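Local coordinates for uncharacterized protein orp (Desulfovibrio gigas, PDB 2WFB) that probably binds a mixed molybdenum-copper sulphide cluster and belongs to the dinitrogenase iron-molybdenum cofactor family; its function is otherwise uncharacterised, at residues Q5-L16 / A27-A36; L72-F81 / V112-K120. All coordinates share one frame; numbering follows the deposited sequence. Where two conformers were deposited one is given.

Interaction 1. Residues Q5-L16 / A27-A36; sequences QRIAVTAEGPGL and AAGFVVVDAA
Ile7 and Val33 exchange both of their backbone hydrogen bonds, Ile7 N to Val33 O and Val33 N to Ile7 O, each 2.8 Å long. The same pairing continues through Val9 with Val31 and Ala11 with Gly29, and strands 6-11 and 29-34 thus run antiparallel. Beyond Ile7 and Val33, Ala35 N donates to Gln5 O. At the other end Gly29 N to Ala11 O is longer, at 3.2 Å.

On the face that carries Ile7, Val9, Ala11, Val31 and Val33, aliphatic side chains pack together. Val33 places CG1 anti to its carbonyl carbon (chi1 -68°), where it meets Leu16 CD2 at 3.8 Å; CG2, between the backbone N and the carbonyl carbon, lies 3.8 Å from Ile7 CB. Val31 is likewise divided between two partners: CG1 meets Leu16 CD2, the two side chains crossing at about a right angle, and CG2 rests 3.8 Å from Ala11 CB. Leu16 reaches back over this face from the loop after the strand. Further out, Ile7 CD1 touches Ala35 CB.

The opposite face brings Thr10 against Phe30. The methyl CG2 of Thr10 lies near the plane of the phenyl ring at its edge, 3.8 Å from Phe30 CE1. Thr10 OG1 is engaged elsewhere, with Asp21 O and Thr73 OG1.

Around this pair, helix 100-108 packs on Val9, Val33 and Ile7 through Val104 and Phe107. Strand 68-72 pairs with the other edge of 6-11, while 40-44 flanks 29-34. The contact is therefore an antiparallel pair in the middle of the mixed five-stranded sheet, order 3-2-1-4-5, of an alpha/beta fold of the dinitrogenase iron-molybdenum cofactor family.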
loop_
_atom_site.group_PDB
_atom_site.type_symbol
_atom_site.label_atom_id
_atom_site.label_comp_id
_atom_site.label_asym_id
_atom_site.label_seq_id
_atom_site.Cartn_x
_atom_site.Cartn_y
_atom_site.Cartn_z
ATOM N N GLN A 5 -12.227 4.202 1.519
ATOM C CA GLN A 5 -11.617 5.109 2.487
ATOM C C GLN A 5 -10.637 4.451 3.453
ATOM O O GLN A 5 -10.202 5.092 4.398
ATOM C CB GLN A 5 -12.686 5.855 3.281
ATOM C CG GLN A 5 -13.446 6.889 2.474
ATOM C CD GLN A 5 -14.561 7.550 3.284
ATOM O OE1 GLN A 5 -15.451 6.869 3.797
ATOM N NE2 GLN A 5 -14.506 8.877 3.406
ATOM N N ARG A 6 -10.302 3.175 3.230
ATOM C CA ARG A 6 -9.183 2.534 3.961
ATOM C C ARG A 6 -7.979 2.520 3.050
ATOM O O ARG A 6 -7.932 1.797 2.050
ATOM C CB ARG A 6 -9.484 1.100 4.413
ATOM C CG ARG A 6 -10.897 0.859 4.789
ATOM C CD ARG A 6 -11.145 0.893 6.276
ATOM N NE ARG A 6 -11.930 -0.296 6.624
ATOM C CZ ARG A 6 -11.399 -1.420 7.084
ATOM N NH1 ARG A 6 -10.086 -1.486 7.291
ATOM N NH2 ARG A 6 -12.174 -2.464 7.343
ATOM N N ILE A 7 -7.030 3.367 3.401
ATOM C CA ILE A 7 -5.873 3.633 2.559
ATOM C C ILE A 7 -4.672 2.906 3.170
ATOM O O ILE A 7 -4.302 3.195 4.289
ATOM C CB ILE A 7 -5.592 5.141 2.477
ATOM C CG1 ILE A 7 -6.851 5.896 2.003
ATOM C CG2 ILE A 7 -4.371 5.372 1.580
ATOM C CD1 ILE A 7 -6.807 7.417 2.185
ATOM N N ALA A 8 -4.110 1.939 2.438
ATOM C CA ALA A 8 -2.892 1.270 2.859
ATOM C C ALA A 8 -1.677 1.966 2.238
ATOM O O ALA A 8 -1.680 2.325 1.077
ATOM C CB ALA A 8 -2.913 -0.191 2.462
ATOM N N VAL A 9 -0.645 2.166 3.034
ATOM C CA VAL A 9 0.561 2.796 2.536
ATOM C C VAL A 9 1.718 1.888 2.933
ATOM O O VAL A 9 1.844 1.560 4.106
ATOM C CB VAL A 9 0.774 4.202 3.134
ATOM C CG1 VAL A 9 2.008 4.880 2.502
ATOM C CG2 VAL A 9 -0.451 5.097 2.939
ATOM N N THR A 10 2.551 1.487 1.961
ATOM C CA THR A 10 3.758 0.698 2.259
ATOM C C THR A 10 4.692 1.460 3.191
ATOM O O THR A 10 4.930 2.651 3.012
ATOM C CB THR A 10 4.508 0.259 1.000
ATOM O OG1 THR A 10 4.826 1.412 0.205
ATOM C CG2 THR A 10 3.643 -0.686 0.176
ATOM N N ALA A 11 5.198 0.768 4.212
ATOM C CA ALA A 11 5.868 1.439 5.305
ATOM C C ALA A 11 7.085 0.650 5.768
ATOM O O ALA A 11 7.136 -0.573 5.646
ATOM C CB ALA A 11 4.908 1.659 6.450
ATOM N N GLU A 12 8.061 1.368 6.306
ATOM C CA GLU A 12 9.311 0.776 6.732
ATOM C C GLU A 12 9.214 0.325 8.193
ATOM O O GLU A 12 10.123 -0.320 8.719
ATOM C CB GLU A 12 10.470 1.775 6.446
ATOM C CG GLU A 12 10.910 1.735 4.952
ATOM C CD GLU A 12 11.418 3.050 4.374
ATOM O OE1 GLU A 12 11.612 4.028 5.117
ATOM O OE2 GLU A 12 11.643 3.100 3.148
ATOM N N GLY A 13 8.066 0.607 8.808
ATOM C CA GLY A 13 7.779 0.358 10.217
ATOM C C GLY A 13 6.575 1.212 10.644
ATOM O O GLY A 13 5.982 1.924 9.821
ATOM N N PRO A 14 6.206 1.160 11.931
ATOM C CA PRO A 14 4.988 1.867 12.399
ATOM C C PRO A 14 5.146 3.396 12.454
ATOM O O PRO A 14 6.263 3.882 12.563
ATOM C CB PRO A 14 4.753 1.304 13.814
ATOM C CG PRO A 14 5.753 0.171 13.995
ATOM C CD PRO A 14 6.860 0.374 12.993
ATOM N N GLY A 15 4.042 4.139 12.357
ATOM C CA GLY A 15 4.073 5.587 12.549
ATOM C C GLY A 15 3.683 6.373 11.319
ATOM O O GLY A 15 4.066 6.025 10.204
ATOM N N LEU A 16 2.938 7.454 11.523
ATOM C CA LEU A 16 2.489 8.278 10.416
ATOM C C LEU A 16 3.592 9.129 9.806
ATOM O O LEU A 16 3.481 9.575 8.678
ATOM C CB LEU A 16 1.309 9.153 10.847
ATOM C CG LEU A 16 -0.050 8.436 10.966
ATOM C CD1 LEU A 16 -1.071 9.355 11.617
ATOM C CD2 LEU A 16 -0.547 7.970 9.608
ATOM N N ALA A 27 7.813 -4.854 1.397
ATOM C CA ALA A 27 7.723 -3.804 2.416
ATOM C C ALA A 27 7.761 -4.404 3.811
ATOM O O ALA A 27 7.292 -5.524 4.033
ATOM C CB ALA A 27 6.425 -2.996 2.237
ATOM N N ALA A 28 8.296 -3.667 4.778
ATOM C CA ALA A 28 8.240 -4.119 6.196
ATOM C C ALA A 28 6.773 -4.324 6.661
ATOM O O ALA A 28 6.461 -5.243 7.427
ATOM C CB ALA A 28 8.996 -3.122 7.139
ATOM N N GLY A 29 5.884 -3.463 6.173
ATOM C CA GLY A 29 4.494 -3.496 6.563
ATOM C C GLY A 29 3.732 -2.382 5.876
ATOM O O GLY A 29 4.247 -1.738 4.954
ATOM N N PHE A 30 2.505 -2.157 6.346
ATOM C CA PHE A 30 1.572 -1.189 5.771
ATOM C C PHE A 30 0.944 -0.440 6.903
ATOM O O PHE A 30 0.458 -1.048 7.855
ATOM C CB PHE A 30 0.440 -1.874 4.988
ATOM C CG PHE A 30 0.915 -2.928 4.037
ATOM C CD1 PHE A 30 1.476 -2.582 2.825
ATOM C CD2 PHE A 30 0.817 -4.272 4.370
ATOM C CE1 PHE A 30 1.952 -3.562 1.945
ATOM C CE2 PHE A 30 1.287 -5.251 3.489
ATOM C CZ PHE A 30 1.842 -4.888 2.277
ATOM N N VAL A 31 0.967 0.879 6.813
ATOM C CA VAL A 31 0.160 1.699 7.688
ATOM C C VAL A 31 -1.178 1.862 6.972
ATOM O O VAL A 31 -1.235 2.381 5.856
ATOM C CB VAL A 31 0.810 3.069 7.959
ATOM C CG1 VAL A 31 -0.163 3.995 8.740
ATOM C CG2 VAL A 31 2.075 2.904 8.739
ATOM N N VAL A 32 -2.242 1.376 7.603
ATOM C CA VAL A 32 -3.583 1.425 7.039
ATOM C C VAL A 32 -4.376 2.526 7.750
ATOM O O VAL A 32 -4.509 2.482 8.967
ATOM C CB VAL A 32 -4.320 0.091 7.231
ATOM C CG1 VAL A 32 -5.714 0.165 6.566
ATOM C CG2 VAL A 32 -3.503 -1.056 6.661
ATOM N N VAL A 33 -4.888 3.497 7.000
ATOM C CA VAL A 33 -5.558 4.665 7.611
ATOM C C VAL A 33 -6.976 4.829 7.087
ATOM O O VAL A 33 -7.243 4.619 5.900
ATOM C CB VAL A 33 -4.792 6.013 7.381
ATOM C CG1 VAL A 33 -3.488 6.033 8.123
ATOM C CG2 VAL A 33 -4.509 6.217 5.938
ATOM N N ASP A 34 -7.883 5.202 7.983
ATOM C CA ASP A 34 -9.248 5.508 7.604
ATOM C C ASP A 34 -9.296 6.988 7.248
ATOM O O ASP A 34 -9.121 7.835 8.135
ATOM C CB ASP A 34 -10.163 5.228 8.783
ATOM C CG ASP A 34 -11.640 5.262 8.418
ATOM O OD1 ASP A 34 -12.038 5.816 7.361
ATOM O OD2 ASP A 34 -12.420 4.721 9.231
ATOM N N ALA A 35 -9.526 7.292 5.967
ATOM C CA ALA A 35 -9.497 8.678 5.448
ATOM C C ALA A 35 -10.374 9.649 6.265
ATOM O O ALA A 35 -10.064 10.833 6.394
ATOM C CB ALA A 35 -9.865 8.710 3.983
ATOM N N ALA A 36 -11.472 9.122 6.780
ATOM C CA ALA A 36 -12.292 9.768 7.797
ATOM C C ALA A 36 -12.865 8.584 8.542
ATOM O O ALA A 36 -13.920 8.082 8.103
ATOM C CB ALA A 36 -13.422 10.537 7.156
#

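Interaction 2. Residues L72-F81 / V112-K120; sequences LTGYVGPKAF and VPMAAGPNK. With PO4 (phosphate ion), chain D; PO4 (phosphate ion), chain B.
Asn119 lays its amide against the loop 74-76, beside the Tyr75 ring, where the C-terminal tail meets the turn that leads from strand 68-72 into helix 78-86, a strand-loop-helix junction of the alpha/beta fold. With CG between the backbone N and the carbonyl carbon (chi1 60°), the carboxamide bonds to the loop at both ends: ND2 donates to Gly74 O at 3.1 Å, close to the amide plane, and OD1 accepts from Val76 N at 3.0 Å. These two bonds fix the rotation of the amide, whose plane is turned 28° from that of the Tyr75 ring; Tyr75 CD1 lies 3.6 Å from Asn119 ND2.

Phe81, in the first turn of the helix, turns one ring face to the tail. Gly117 CA sits over that face in a CH-pi contact, 3.8 Å from the ring centroid, and Pro118 N lies above it toward the rim. Ala115 O approaches the ring edge in its plane. Pro118 also crosses Pro78 at about a right angle.

Gly77 is the N-cap, right before the helix, whose amino end receives two phosphates, probably from the crystallisation liquor. Lys79 N and Ala80 N bind one of them. The bent chain of Lys120 passes Gly77 N with its CD, and NZ reaches O3 of the other phosphate at 2.9 Å, while Gly77 N donates to O2 of that same ion at 2.7 Å.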
loop_
_atom_site.group_PDB
_atom_site.type_symbol
_atom_site.label_atom_id
_atom_site.label_comp_id
_atom_site.label_asym_id
_atom_site.label_seq_id
_atom_site.Cartn_x
_atom_site.Cartn_y
_atom_site.Cartn_z
ATOM N N LEU A 72 -0.944 2.906 -1.519
ATOM C CA LEU A 72 0.030 3.906 -1.913
ATOM C C LEU A 72 1.450 3.367 -1.685
ATOM O O LEU A 72 1.754 2.869 -0.605
ATOM C CB LEU A 72 -0.183 5.156 -1.094
ATOM C CG LEU A 72 -1.213 6.251 -1.512
ATOM C CD1 LEU A 72 -2.138 5.994 -2.706
ATOM C CD2 LEU A 72 -1.905 6.863 -0.298
ATOM N N THR A 73 2.314 3.484 -2.694
ATOM C CA THR A 73 3.634 2.851 -2.673
ATOM C C THR A 73 4.621 3.520 -3.647
ATOM O O THR A 73 4.315 4.568 -4.243
ATOM C CB THR A 73 3.545 1.277 -2.943
ATOM O OG1 THR A 73 4.830 0.673 -2.677
ATOM C CG2 THR A 73 3.095 0.923 -4.395
ATOM N N GLY A 74 5.814 2.922 -3.772
ATOM C CA GLY A 74 6.771 3.324 -4.786
ATOM C C GLY A 74 6.594 2.497 -6.047
ATOM O O GLY A 74 6.056 2.983 -7.042
ATOM N N TYR A 75 7.034 1.239 -5.987
ATOM C CA TYR A 75 7.078 0.340 -7.146
ATOM C C TYR A 75 6.273 -0.923 -6.874
ATOM O O TYR A 75 6.282 -1.451 -5.749
ATOM C CB TYR A 75 8.546 -0.066 -7.454
ATOM C CG TYR A 75 9.428 1.114 -7.754
ATOM C CD1 TYR A 75 9.495 1.634 -9.046
ATOM C CD2 TYR A 75 10.149 1.742 -6.751
ATOM C CE1 TYR A 75 10.273 2.729 -9.342
ATOM C CE2 TYR A 75 10.946 2.859 -7.031
ATOM C CZ TYR A 75 11.001 3.336 -8.339
ATOM O OH TYR A 75 11.772 4.435 -8.668
ATOM N N VAL A 76 5.625 -1.422 -7.918
ATOM C CA VAL A 76 4.892 -2.686 -7.874
ATOM C C VAL A 76 5.042 -3.409 -9.221
ATOM O O VAL A 76 4.881 -2.798 -10.278
ATOM C CB VAL A 76 3.379 -2.484 -7.425
ATOM C CG1 VAL A 76 2.749 -1.341 -8.095
ATOM C CG2 VAL A 76 2.514 -3.749 -7.623
ATOM N N GLY A 77 5.361 -4.697 -9.162
ATOM C CA GLY A 77 5.598 -5.521 -10.349
ATOM C C GLY A 77 4.294 -6.074 -10.916
ATOM O O GLY A 77 3.224 -5.823 -10.351
ATOM N N PRO A 78 4.371 -6.815 -12.039
ATOM C CA PRO A 78 3.168 -7.241 -12.790
ATOM C C PRO A 78 2.192 -8.151 -12.039
ATOM O O PRO A 78 0.986 -7.935 -12.086
ATOM C CB PRO A 78 3.750 -7.983 -13.993
ATOM C CG PRO A 78 5.116 -7.380 -14.164
ATOM C CD PRO A 78 5.607 -7.201 -12.749
ATOM N N LYS A 79 2.700 -9.170 -11.365
ATOM C CA LYS A 79 1.813 -10.109 -10.709
ATOM C C LYS A 79 1.161 -9.479 -9.472
ATOM O O LYS A 79 -0.030 -9.711 -9.196
ATOM C CB LYS A 79 2.544 -11.412 -10.405
ATOM C CG LYS A 79 2.928 -12.171 -11.698
ATOM C CD LYS A 79 3.411 -13.586 -11.408
ATOM C CE LYS A 79 3.556 -14.393 -12.717
ATOM N NZ LYS A 79 4.005 -15.814 -12.483
ATOM N N ALA A 80 1.936 -8.678 -8.738
ATOM C CA ALA A 80 1.405 -7.955 -7.597
ATOM C C ALA A 80 0.321 -6.990 -8.048
ATOM O O ALA A 80 -0.738 -6.922 -7.419
ATOM C CB ALA A 80 2.485 -7.236 -6.865
ATOM N N PHE A 81 0.580 -6.249 -9.126
ATOM C CA PHE A 81 -0.409 -5.319 -9.657
ATOM C C PHE A 81 -1.721 -6.021 -10.031
ATOM O O PHE A 81 -2.802 -5.509 -9.727
ATOM C CB PHE A 81 0.111 -4.551 -10.871
ATOM C CG PHE A 81 -0.726 -3.348 -11.210
ATOM C CD1 PHE A 81 -0.495 -2.131 -10.568
ATOM C CD2 PHE A 81 -1.764 -3.439 -12.140
ATOM C CE1 PHE A 81 -1.263 -1.030 -10.840
ATOM C CE2 PHE A 81 -2.557 -2.324 -12.433
ATOM C CZ PHE A 81 -2.317 -1.124 -11.782
ATOM N N VAL A 112 -2.423 12.399 -6.669
ATOM C CA VAL A 112 -1.912 11.055 -6.953
ATOM C C VAL A 112 -2.772 10.329 -7.992
ATOM O O VAL A 112 -3.844 9.811 -7.669
ATOM C CB VAL A 112 -1.749 10.177 -5.654
ATOM C CG1 VAL A 112 -1.120 8.824 -5.982
ATOM C CG2 VAL A 112 -0.894 10.886 -4.627
ATOM N N PRO A 113 -2.293 10.271 -9.243
ATOM C CA PRO A 113 -2.963 9.537 -10.319
ATOM C C PRO A 113 -3.053 8.057 -9.989
ATOM O O PRO A 113 -2.078 7.491 -9.481
ATOM C CB PRO A 113 -2.018 9.725 -11.493
ATOM C CG PRO A 113 -1.218 10.945 -11.151
ATOM C CD PRO A 113 -1.029 10.868 -9.690
ATOM N N MET A 114 -4.202 7.422 -10.209
ATOM C CA MET A 114 -4.256 5.990 -9.987
ATOM C C MET A 114 -3.505 5.320 -11.141
ATOM O O MET A 114 -3.624 5.731 -12.294
ATOM C CB MET A 114 -5.693 5.491 -9.770
ATOM C CG MET A 114 -6.355 6.012 -8.442
ATOM S SD MET A 114 -5.531 5.616 -6.859
ATOM C CE MET A 114 -4.370 6.955 -6.647
ATOM N N ALA A 115 -2.655 4.349 -10.808
ATOM C CA ALA A 115 -1.813 3.697 -11.818
ATOM C C ALA A 115 -2.617 2.736 -12.664
ATOM O O ALA A 115 -3.545 2.093 -12.162
ATOM C CB ALA A 115 -0.665 2.970 -11.163
ATOM N N ALA A 116 -2.250 2.645 -13.940
ATOM C CA ALA A 116 -2.917 1.770 -14.897
ATOM C C ALA A 116 -2.189 0.447 -15.033
ATOM O O ALA A 116 -2.776 -0.538 -15.470
ATOM C CB ALA A 116 -3.044 2.454 -16.256
ATOM N N GLY A 117 -0.912 0.411 -14.641
ATOM C CA GLY A 117 -0.141 -0.823 -14.727
ATOM C C GLY A 117 1.049 -0.805 -13.810
ATOM O O GLY A 117 1.296 0.199 -13.149
ATOM N N PRO A 118 1.791 -1.920 -13.739
ATOM C CA PRO A 118 2.976 -1.958 -12.881
ATOM C C PRO A 118 4.030 -0.969 -13.370
ATOM O O PRO A 118 4.054 -0.623 -14.549
ATOM C CB PRO A 118 3.506 -3.375 -13.070
ATOM C CG PRO A 118 2.927 -3.852 -14.328
ATOM C CD PRO A 118 1.624 -3.154 -14.524
ATOM N N ASN A 119 4.889 -0.499 -12.482
ATOM C CA ASN A 119 5.979 0.364 -12.922
ATOM C C ASN A 119 7.344 -0.269 -12.682
ATOM O O ASN A 119 8.333 0.429 -12.593
ATOM C CB ASN A 119 5.905 1.737 -12.254
ATOM C CG ASN A 119 6.004 1.652 -10.730
ATOM O OD1 ASN A 119 5.845 0.581 -10.147
ATOM N ND2 ASN A 119 6.259 2.775 -10.095
ATOM N N LYS A 120 7.405 -1.584 -12.558
ATOM C CA LYS A 120 8.704 -2.238 -12.433
ATOM C C LYS A 120 8.765 -3.687 -12.936
ATOM O O LYS A 120 7.751 -4.251 -13.369
ATOM C CB LYS A 120 9.208 -2.084 -10.995
ATOM C CG LYS A 120 9.679 -3.311 -10.331
ATOM C CD LYS A 120 8.736 -3.652 -9.273
ATOM C CE LYS A 120 9.462 -4.235 -8.103
ATOM N NZ LYS A 120 9.648 -5.702 -8.210
HETATM P P PO4 D . 5.959 -9.282 -9.337
HETATM O O1 PO4 D . 4.925 -8.495 -8.591
HETATM O O2 PO4 D . 5.379 -9.656 -10.675
HETATM O O3 PO4 D . 7.239 -8.481 -9.469
HETATM O O4 PO4 D . 6.285 -10.544 -8.588
HETATM P P PO4 B . 6.665 -6.792 -5.986
HETATM O O1 PO4 B . 6.768 -5.596 -5.132
HETATM O O2 PO4 B . 5.868 -6.427 -7.193
HETATM O O3 PO4 B . 8.024 -7.256 -6.375
HETATM O O4 PO4 B . 5.959 -7.884 -5.220
#

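The two contacts adjoin at strand 68-72, which continues the sheet of interaction 1 and carries the chain into the loop of interaction 2. Ala8 O probably accepts from Leu72 N, and Ile7 CG2 packs on Leu72 CD2. Interaction 1 is the more central, partly buried and regular: backbone bonds between paired strands, with aliphatic side chains beneath helix 100-108. The centres of the two contacts are about 16 Å apart, on opposite sides of the chain's centre, and interaction 2 lies nearer the surface. There no strand pairing exists; a side-chain amide, an aromatic face and prolines join an irregular tail to a helix start, with one phosphate, probably from the crystallisation liquor, bridging the two.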